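Local coordinates for protein RTX toxin RtxA (Vibrio vulnificus MO6-24/O, PDB 6IMP) that serves as the alpha/beta-hydrolase-fold effector domain of a secreted Vibrio virulence toxin and is probably a hydrolase, its substrate being unspecified, at residues 48-53 with 109-114; 13-18 with 162-167; 124-129 with 298-303. One frame throughout, in Å; residues are numbered along the deposited sequence.

Contact 1: residues 48-53 with 109-114; sequences RKIGEI and GSSAEE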
loop_
_atom_site.group_PDB
_atom_site.type_symbol
_atom_site.label_atom_id
_atom_site.label_comp_id
_atom_site.label_asym_id
_atom_site.label_seq_id
_atom_site.Cartn_x
_atom_site.Cartn_y
_atom_site.Cartn_z
ATOM N N ARG A 48 -0.232 -9.642 -11.591
ATOM C CA ARG A 48 -1.484 -9.335 -12.263
ATOM C C ARG A 48 -2.597 -10.335 -11.943
ATOM O O ARG A 48 -3.778 -10.001 -12.069
ATOM C CB ARG A 48 -1.261 -9.227 -13.775
ATOM C CG ARG A 48 -0.387 -8.037 -14.176
ATOM C CD ARG A 48 -0.629 -7.637 -15.622
ATOM N NE ARG A 48 0.071 -6.417 -16.046
ATOM C CZ ARG A 48 -0.315 -5.170 -15.769
ATOM N NH1 ARG A 48 -1.371 -4.933 -14.989
ATOM N NH2 ARG A 48 0.371 -4.143 -16.255
ATOM N N LYS A 49 -2.218 -11.530 -11.489
ATOM C CA LYS A 49 -3.168 -12.626 -11.265
ATOM C C LYS A 49 -4.275 -12.264 -10.279
ATOM O O LYS A 49 -4.026 -11.655 -9.234
ATOM C CB LYS A 49 -2.440 -13.866 -10.762
ATOM C CG LYS A 49 -3.343 -15.054 -10.479
ATOM C CD LYS A 49 -2.528 -16.342 -10.373
ATOM C CE LYS A 49 -3.401 -17.586 -10.383
ATOM N NZ LYS A 49 -4.117 -17.766 -11.681
ATOM N N ILE A 50 -5.500 -12.640 -10.642
ATOM C CA ILE A 50 -6.654 -12.532 -9.753
ATOM C C ILE A 50 -7.366 -13.889 -9.701
ATOM O O ILE A 50 -7.974 -14.322 -10.682
ATOM C CB ILE A 50 -7.627 -11.420 -10.203
ATOM C CG1 ILE A 50 -6.938 -10.056 -10.107
ATOM C CG2 ILE A 50 -8.874 -11.405 -9.328
ATOM C CD1 ILE A 50 -7.670 -8.935 -10.824
ATOM N N GLY A 51 -7.269 -14.547 -8.549
ATOM C CA GLY A 51 -7.778 -15.904 -8.363
ATOM C C GLY A 51 -9.266 -16.020 -8.630
ATOM O O GLY A 51 -10.007 -15.030 -8.581
ATOM N N GLU A 52 -9.705 -17.239 -8.916
ATOM C CA GLU A 52 -11.081 -17.466 -9.337
ATOM C C GLU A 52 -12.075 -17.135 -8.221
ATOM O O GLU A 52 -13.076 -16.454 -8.448
ATOM C CB GLU A 52 -11.273 -18.905 -9.807
ATOM C CG GLU A 52 -12.436 -19.061 -10.773
ATOM C CD GLU A 52 -12.278 -20.261 -11.676
ATOM O OE1 GLU A 52 -11.783 -20.089 -12.812
ATOM O OE2 GLU A 52 -12.629 -21.377 -11.240
ATOM N N ILE A 53 -11.778 -17.606 -7.017
ATOM C CA ILE A 53 -12.621 -17.333 -5.858
ATOM C C ILE A 53 -12.664 -15.837 -5.576
ATOM O O ILE A 53 -13.729 -15.264 -5.355
ATOM C CB ILE A 53 -12.106 -18.076 -4.610
ATOM C CG1 ILE A 53 -12.182 -19.596 -4.828
ATOM C CG2 ILE A 53 -12.901 -17.673 -3.365
ATOM C CD1 ILE A 53 -11.085 -20.371 -4.133
ATOM N N GLY A 109 4.143 -8.433 -4.770
ATOM C CA GLY A 109 4.095 -9.871 -5.035
ATOM C C GLY A 109 2.775 -10.448 -5.520
ATOM O O GLY A 109 2.711 -11.633 -5.859
ATOM N N SER A 110 1.725 -9.632 -5.561
ATOM C CA SER A 110 0.393 -10.106 -5.980
ATOM C C SER A 110 -0.536 -8.939 -6.184
ATOM O O SER A 110 -0.309 -7.868 -5.622
ATOM C CB SER A 110 -0.218 -11.048 -4.932
ATOM O OG SER A 110 -0.247 -10.441 -3.648
ATOM N N SER A 111 -1.621 -9.177 -6.921
ATOM C CA SER A 111 -2.634 -8.140 -7.205
ATOM C C SER A 111 -3.219 -7.586 -5.939
ATOM O O SER A 111 -3.289 -8.274 -4.927
ATOM C CB SER A 111 -3.785 -8.705 -8.045
ATOM O OG SER A 111 -4.370 -9.841 -7.422
ATOM N N ALA A 112 -3.683 -6.349 -6.010
ATOM C CA ALA A 112 -4.390 -5.725 -4.886
ATOM C C ALA A 112 -5.663 -6.504 -4.535
ATOM O O ALA A 112 -6.054 -6.602 -3.363
ATOM C CB ALA A 112 -4.733 -4.286 -5.220
ATOM N N GLU A 113 -6.299 -7.060 -5.564
ATOM C CA GLU A 113 -7.512 -7.861 -5.396
ATOM C C GLU A 113 -7.287 -8.907 -4.305
ATOM O O GLU A 113 -7.971 -8.918 -3.286
ATOM C CB GLU A 113 -7.892 -8.537 -6.722
ATOM C CG GLU A 113 -8.693 -7.651 -7.680
ATOM C CD GLU A 113 -7.911 -6.459 -8.211
ATOM O OE1 GLU A 113 -6.712 -6.627 -8.543
ATOM O OE2 GLU A 113 -8.499 -5.353 -8.296
ATOM N N GLU A 114 -6.261 -9.718 -4.506
ATOM C CA GLU A 114 -5.887 -10.748 -3.557
ATOM C C GLU A 114 -5.572 -10.145 -2.201
ATOM O O GLU A 114 -6.063 -10.612 -1.185
ATOM C CB GLU A 114 -4.658 -11.510 -4.055
ATOM C CG GLU A 114 -4.852 -12.254 -5.365
ATOM C CD GLU A 114 -5.920 -13.325 -5.279
ATOM O OE1 GLU A 114 -5.912 -14.116 -4.313
ATOM O OE2 GLU A 114 -6.781 -13.371 -6.180
#

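Contact 2: residues 13-18 with 162-167; sequences NVAIEN and VNDKGI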
loop_
_atom_site.group_PDB
_atom_site.type_symbol
_atom_site.label_atom_id
_atom_site.label_comp_id
_atom_site.label_asym_id
_atom_site.label_seq_id
_atom_site.Cartn_x
_atom_site.Cartn_y
_atom_site.Cartn_z
ATOM N N ASN A 13 -5.418 19.925 -9.270
ATOM C CA ASN A 13 -6.166 18.941 -8.477
ATOM C C ASN A 13 -7.627 18.836 -8.988
ATOM O O ASN A 13 -8.534 19.537 -8.519
ATOM C CB ASN A 13 -6.098 19.300 -6.979
ATOM C CG ASN A 13 -4.663 19.534 -6.491
ATOM O OD1 ASN A 13 -3.699 19.237 -7.201
ATOM N ND2 ASN A 13 -4.522 20.088 -5.279
ATOM N N VAL A 14 -7.823 17.944 -9.960
ATOM C CA VAL A 14 -9.064 17.860 -10.751
ATOM C C VAL A 14 -9.522 16.395 -10.927
ATOM O O VAL A 14 -8.712 15.499 -11.153
ATOM C CB VAL A 14 -8.890 18.544 -12.147
ATOM C CG1 VAL A 14 -7.607 18.092 -12.842
ATOM C CG2 VAL A 14 -10.107 18.309 -13.046
ATOM N N ALA A 15 -10.832 16.184 -10.837
ATOM C CA ALA A 15 -11.466 14.854 -10.954
ATOM C C ALA A 15 -11.055 13.854 -12.088
ATOM O O ALA A 15 -11.195 14.144 -13.313
ATOM C CB ALA A 15 -12.951 15.044 -11.248
ATOM N N ILE A 16 -10.707 12.619 -11.646
ATOM C CA ILE A 16 -9.713 11.711 -12.259
ATOM C C ILE A 16 -10.142 10.254 -12.627
ATOM O O ILE A 16 -9.286 9.436 -13.000
ATOM C CB ILE A 16 -8.454 11.668 -11.357
ATOM C CG1 ILE A 16 -7.180 11.493 -12.177
ATOM C CG2 ILE A 16 -8.581 10.615 -10.261
ATOM C CD1 ILE A 16 -5.942 11.989 -11.458
ATOM N N GLU A 17 -11.442 9.941 -12.576
ATOM C CA GLU A 17 -11.947 8.638 -13.084
ATOM C C GLU A 17 -11.958 8.648 -14.621
ATOM O O GLU A 17 -11.859 9.707 -15.240
ATOM C CB GLU A 17 -13.349 8.299 -12.516
ATOM C CG GLU A 17 -13.793 6.841 -12.718
ATOM C CD GLU A 17 -14.838 6.365 -11.710
ATOM O OE1 GLU A 17 -15.947 6.943 -11.674
ATOM O OE2 GLU A 17 -14.569 5.381 -10.980
ATOM N N ASN A 18 -12.065 7.463 -15.216
ATOM C CA ASN A 18 -11.771 7.248 -16.637
ATOM C C ASN A 18 -12.556 6.000 -17.101
ATOM O O ASN A 18 -13.220 5.370 -16.283
ATOM C CB ASN A 18 -10.252 7.039 -16.774
ATOM C CG ASN A 18 -9.729 7.270 -18.179
ATOM O OD1 ASN A 18 -10.222 8.125 -18.914
ATOM N ND2 ASN A 18 -8.675 6.544 -18.537
ATOM N N VAL A 162 -10.588 12.440 -2.842
ATOM C CA VAL A 162 -10.841 13.863 -2.570
ATOM C C VAL A 162 -11.768 14.486 -3.630
ATOM O O VAL A 162 -12.660 15.280 -3.294
ATOM C CB VAL A 162 -9.522 14.685 -2.534
ATOM C CG1 VAL A 162 -9.803 16.164 -2.275
ATOM C CG2 VAL A 162 -8.569 14.151 -1.471
ATOM N N ASN A 163 -11.564 14.096 -4.897
ATOM C CA ASN A 163 -12.005 14.896 -6.059
ATOM C C ASN A 163 -13.173 14.329 -6.853
ATOM O O ASN A 163 -13.999 15.095 -7.357
ATOM C CB ASN A 163 -10.870 15.085 -7.065
ATOM C CG ASN A 163 -9.697 15.859 -6.501
ATOM O OD1 ASN A 163 -9.663 16.189 -5.320
ATOM N ND2 ASN A 163 -8.718 16.155 -7.356
ATOM N N ASP A 164 -13.172 13.023 -7.092
ATOM C CA ASP A 164 -14.334 12.395 -7.727
ATOM C C ASP A 164 -15.442 12.144 -6.708
ATOM O O ASP A 164 -16.601 11.998 -7.088
ATOM C CB ASP A 164 -13.958 11.096 -8.458
ATOM C CG ASP A 164 -13.264 11.352 -9.781
ATOM O OD1 ASP A 164 -13.102 12.519 -10.146
ATOM O OD2 ASP A 164 -12.870 10.390 -10.466
ATOM N N LYS A 165 -15.083 12.094 -5.422
ATOM C CA LYS A 165 -16.049 11.737 -4.363
ATOM C C LYS A 165 -16.111 12.756 -3.200
ATOM O O LYS A 165 -16.767 12.506 -2.183
ATOM C CB LYS A 165 -15.755 10.316 -3.850
ATOM C CG LYS A 165 -16.168 9.213 -4.826
ATOM C CD LYS A 165 -15.474 7.883 -4.539
ATOM C CE LYS A 165 -16.440 6.699 -4.568
ATOM N NZ LYS A 165 -16.684 6.143 -5.931
ATOM N N GLY A 166 -15.448 13.902 -3.366
ATOM C CA GLY A 166 -15.674 15.077 -2.505
ATOM C C GLY A 166 -15.223 14.918 -1.065
ATOM O O GLY A 166 -15.470 15.789 -0.223
ATOM N N ILE A 167 -14.514 13.828 -0.799
ATOM C CA ILE A 167 -14.298 13.362 0.551
ATOM C C ILE A 167 -13.315 14.279 1.236
ATOM O O ILE A 167 -12.206 14.476 0.744
ATOM C CB ILE A 167 -13.742 11.932 0.559
ATOM C CG1 ILE A 167 -14.782 10.983 -0.042
ATOM C CG2 ILE A 167 -13.342 11.522 1.976
ATOM C CD1 ILE A 167 -14.454 9.512 0.083
#

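Contact 3: residues 124-129 with 298-303; sequences QKQGID and YADQIV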
loop_
_atom_site.group_PDB
_atom_site.type_symbol
_atom_site.label_atom_id
_atom_site.label_comp_id
_atom_site.label_asym_id
_atom_site.label_seq_id
_atom_site.Cartn_x
_atom_site.Cartn_y
_atom_site.Cartn_z
ATOM N N GLN A 124 -15.492 -2.843 6.101
ATOM C CA GLN A 124 -16.861 -2.671 5.593
ATOM C C GLN A 124 -17.923 -2.976 6.674
ATOM O O GLN A 124 -18.848 -2.184 6.880
ATOM C CB GLN A 124 -17.080 -3.537 4.340
ATOM C CG GLN A 124 -16.315 -3.050 3.102
ATOM C CD GLN A 124 -16.521 -3.936 1.868
ATOM O OE1 GLN A 124 -15.762 -4.880 1.631
ATOM N NE2 GLN A 124 -17.538 -3.618 1.066
ATOM N N LYS A 125 -17.742 -4.097 7.382
ATOM C CA LYS A 125 -18.553 -4.480 8.574
ATOM C C LYS A 125 -18.832 -3.403 9.606
ATOM O O LYS A 125 -19.798 -3.487 10.361
ATOM C CB LYS A 125 -17.815 -5.535 9.386
ATOM C CG LYS A 125 -18.108 -6.958 8.962
ATOM C CD LYS A 125 -17.095 -7.934 9.546
ATOM C CE LYS A 125 -17.499 -8.433 10.923
ATOM N NZ LYS A 125 -16.483 -9.381 11.456
ATOM N N GLN A 126 -17.931 -2.441 9.696
ATOM C CA GLN A 126 -18.101 -1.313 10.597
ATOM C C GLN A 126 -18.510 -0.078 9.800
ATOM O O GLN A 126 -18.236 1.058 10.205
ATOM C CB GLN A 126 -16.799 -1.057 11.365
ATOM C CG GLN A 126 -16.051 -2.326 11.782
ATOM C CD GLN A 126 -14.812 -2.031 12.602
ATOM O OE1 GLN A 126 -14.692 -0.966 13.211
ATOM N NE2 GLN A 126 -13.871 -2.965 12.604
ATOM N N GLY A 127 -19.171 -0.309 8.665
ATOM C CA GLY A 127 -19.577 0.766 7.762
ATOM C C GLY A 127 -18.481 1.778 7.444
ATOM O O GLY A 127 -18.669 2.988 7.631
ATOM N N ILE A 128 -17.331 1.274 6.989
ATOM C CA ILE A 128 -16.240 2.109 6.454
ATOM C C ILE A 128 -15.934 1.679 5.009
ATOM O O ILE A 128 -15.832 0.476 4.722
ATOM C CB ILE A 128 -14.964 1.997 7.329
ATOM C CG1 ILE A 128 -15.234 2.548 8.733
ATOM C CG2 ILE A 128 -13.800 2.757 6.703
ATOM C CD1 ILE A 128 -14.165 2.204 9.753
ATOM N N ASP A 129 -15.807 2.658 4.106
ATOM C CA ASP A 129 -15.488 2.370 2.696
ATOM C C ASP A 129 -13.997 2.137 2.553
ATOM O O ASP A 129 -13.194 2.783 3.226
ATOM C CB ASP A 129 -15.888 3.520 1.758
ATOM C CG ASP A 129 -17.315 3.977 1.950
ATOM O OD1 ASP A 129 -18.221 3.133 1.885
ATOM O OD2 ASP A 129 -17.530 5.192 2.153
ATOM N N TYR A 298 -7.213 -6.574 15.348
ATOM C CA TYR A 298 -6.850 -5.162 15.452
ATOM C C TYR A 298 -7.852 -4.193 14.793
ATOM O O TYR A 298 -7.841 -2.997 15.100
ATOM C CB TYR A 298 -5.437 -4.946 14.910
ATOM C CG TYR A 298 -4.357 -5.542 15.787
ATOM C CD1 TYR A 298 -3.826 -4.829 16.859
ATOM C CD2 TYR A 298 -3.855 -6.817 15.538
ATOM C CE1 TYR A 298 -2.824 -5.369 17.657
ATOM C CE2 TYR A 298 -2.853 -7.365 16.326
ATOM C CZ TYR A 298 -2.340 -6.640 17.382
ATOM O OH TYR A 298 -1.356 -7.205 18.160
ATOM N N ALA A 299 -8.752 -4.700 13.950
ATOM C CA ALA A 299 -9.700 -3.830 13.221
ATOM C C ALA A 299 -10.276 -2.693 14.079
ATOM O O ALA A 299 -10.446 -1.568 13.593
ATOM C CB ALA A 299 -10.838 -4.646 12.619
ATOM N N ASP A 300 -10.586 -3.000 15.342
ATOM C CA ASP A 300 -11.208 -2.030 16.249
ATOM C C ASP A 300 -10.221 -0.944 16.673
ATOM O O ASP A 300 -10.540 0.248 16.596
ATOM C CB ASP A 300 -11.826 -2.729 17.478
ATOM C CG ASP A 300 -13.256 -3.250 17.213
ATOM O OD1 ASP A 300 -13.949 -2.710 16.324
ATOM O OD2 ASP A 300 -13.701 -4.180 17.922
ATOM N N GLN A 301 -9.026 -1.347 17.100
ATOM C CA GLN A 301 -7.970 -0.374 17.429
ATOM C C GLN A 301 -7.673 0.557 16.249
ATOM O O GLN A 301 -7.492 1.768 16.433
ATOM C CB GLN A 301 -6.678 -1.073 17.871
ATOM C CG GLN A 301 -5.453 -0.158 17.831
ATOM C CD GLN A 301 -4.410 -0.490 18.876
ATOM O OE1 GLN A 301 -4.191 -1.658 19.211
ATOM N NE2 GLN A 301 -3.736 0.542 19.379
ATOM N N ILE A 302 -7.632 -0.015 15.045
ATOM C CA ILE A 302 -7.304 0.742 13.831
ATOM C C ILE A 302 -8.249 1.927 13.648
ATOM O O ILE A 302 -7.802 3.042 13.396
ATOM C CB ILE A 302 -7.314 -0.158 12.568
ATOM C CG1 ILE A 302 -6.029 -0.994 12.501
ATOM C CG2 ILE A 302 -7.424 0.677 11.302
ATOM C CD1 ILE A 302 -6.088 -2.143 11.510
ATOM N N VAL A 303 -9.535 1.684 13.773
ATOM C CA VAL A 303 -10.488 2.747 13.599
ATOM C C VAL A 303 -10.470 3.694 14.762
ATOM O O VAL A 303 -11.166 4.681 14.768
ATOM C CB VAL A 303 -11.898 2.210 13.437
ATOM C CG1 VAL A 303 -12.842 3.342 13.131
ATOM C CG2 VAL A 303 -11.935 1.210 12.310
#

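Contact 1: residues 48-53 with 109-114
Ser-111, the N-cap of helix 112-124, and Glu-114 in its first turn take hold of the short link Lys-49 to Gly-51 through two side-chain-to-backbone hydrogen bonds, a partly buried contact where the N-terminal helices 44-48 and 52-63 meet the hydrolase core. Ser-111 OG gives its proton to Lys-49 O at 2.6 Å, with a C=O...donor angle of 156°. The same hydroxyl caps its own helix and accepts a weak bond from Glu-114 N. Glu-114 bends at chi2 (-62°) and brings OE2 to Gly-51 N, 2.7 Å away; the amide comes from above the carboxylate plane. Gly-51 is itself an N-cap, and Thr-54 OG1 also bonds OE2, so one carboxylate oxygen meets two groups at the start of helix 52-63. In this alpha/beta hydrolase fold, helix 112-124 follows strand 101-105 and leads to strand 129-133, a beta-alpha-beta crossover. Between the polar grips Ile-50 lies obliquely across Glu-113: its CD1 approaches Glu-113 OE1 to 3.4 Å and Glu-113 CG to 3.5 Å, while CG2 stands 4.0 Å from Glu-113 CB. Glu-113 OE1 is bonded by Asn-134 ND2 even as it lies beside the isoleucine methyl.

Contact 2: residues 13-18 with 162-167
The carboxylate of Asp-164 meets two successive backbone amides of the N-terminal segment through bent bonds, one weak and the other to an oxygen of uncertain position. The weak one runs from Glu-17 N to Asp-164 OD2, 2.6 Å long and bent to 123° at the hydrogen. Ile-16 N bonds Asp-164 OD1 at 2.8 Å with an N-H...O angle of 132°, and it is this OD1 whose place is less sure. CG of Asp-164 stands beside its own backbone N (chi1 -76°), on the side where the chain passes. Asp-164 lies near the C-terminal end of helix 147-164, which in the alpha/beta hydrolase fold follows strand 129-133 and leads to strand 172-177; the loop before helix 31-41 thus crosses the end of a core helix at the protein surface. One residue earlier, Asn-163 lies against the same loop: its CB packs 3.9 Å from Ala-15 N, and Asn-163 ND2 comes within 3.3 Å of Asn-13 C. Glu-17 OE1 stands 4.8 Å from Asp-164 OD2, a nearness of like charges that Lys-165 NZ, 5.5 Å from Glu-17 OE2, might partly offset. Ile-16 turns its side chain onto Thr-156 and Tyr-160 of the helix, and its backbone bonds Lys-73 of the edge strand 67-73.

Contact 3: residues 124-129 with 298-303
Gln-126 sets its amide against Asp-300 and Val-303 without one hydrogen bond across the contact. Gln-126 OE1 is 3.6 Å from Asp-300 OD1, oxygen to oxygen, and Gln-126 NE2 is 3.7 Å from the same Asp-300 OD1. The amide and carboxylate planes stand 66° apart. Beyond CG the glutamine chain runs out extended (chi2 -177°), and this carries its CD across to the helix. There Gln-126 NE2 touches Ala-299 CB at 3.5 Å, while Gln-126 OE1 meets Val-303 CG2 at 3.6 Å, the two side chains lying alongside and running opposite ways. NE2 also gives a weak hydrogen bond to His-122 O in helix 112-124, just before the type I turn from Gln-124 to Gly-127. That helix closes in a Schellman motif with Gly-127 as its C-prime residue, and the chain then enters strand 129-133 of the alpha/beta hydrolase sheet. Ile-128, the last residue before that strand, supplies the apolar half of the contact: its CD1 meets Val-303 CG2 tip to tip at 3.5 Å, with Val-303 CG1 slightly farther, at 3.8 Å. Ile-128 also touches Val-102 of strand 101-105. On the partner side Ala-299 and Asp-300 lie in the last turns of helix 291-302, whose Ile-302 and Gln-301 lean on Leu-253 of strand 252-256.

How the contacts relate
Helix 112-124 links two of the contacts: its N-terminal turn forms contact 1, and the turn that ends it forms contact 3; both are partly buried. Contact 2 lies at the surface, near the C-terminal end of helix 147-164. Contacts 1 and 2 each join a segment from the N-terminal region to the core fold by acidic side chains and backbone amides, but the amide bonds of contact 2 are weaker or less certain, and contact 1 adds a serine hydroxyl and an isoleucine. Contact 3 joins core elements alone and relies on van der Waals touch. Contacts 2 and 3 alternate along the chain, with nearest atoms about 6 Å apart; contact 1 is nested within the loop that contact 2 closes.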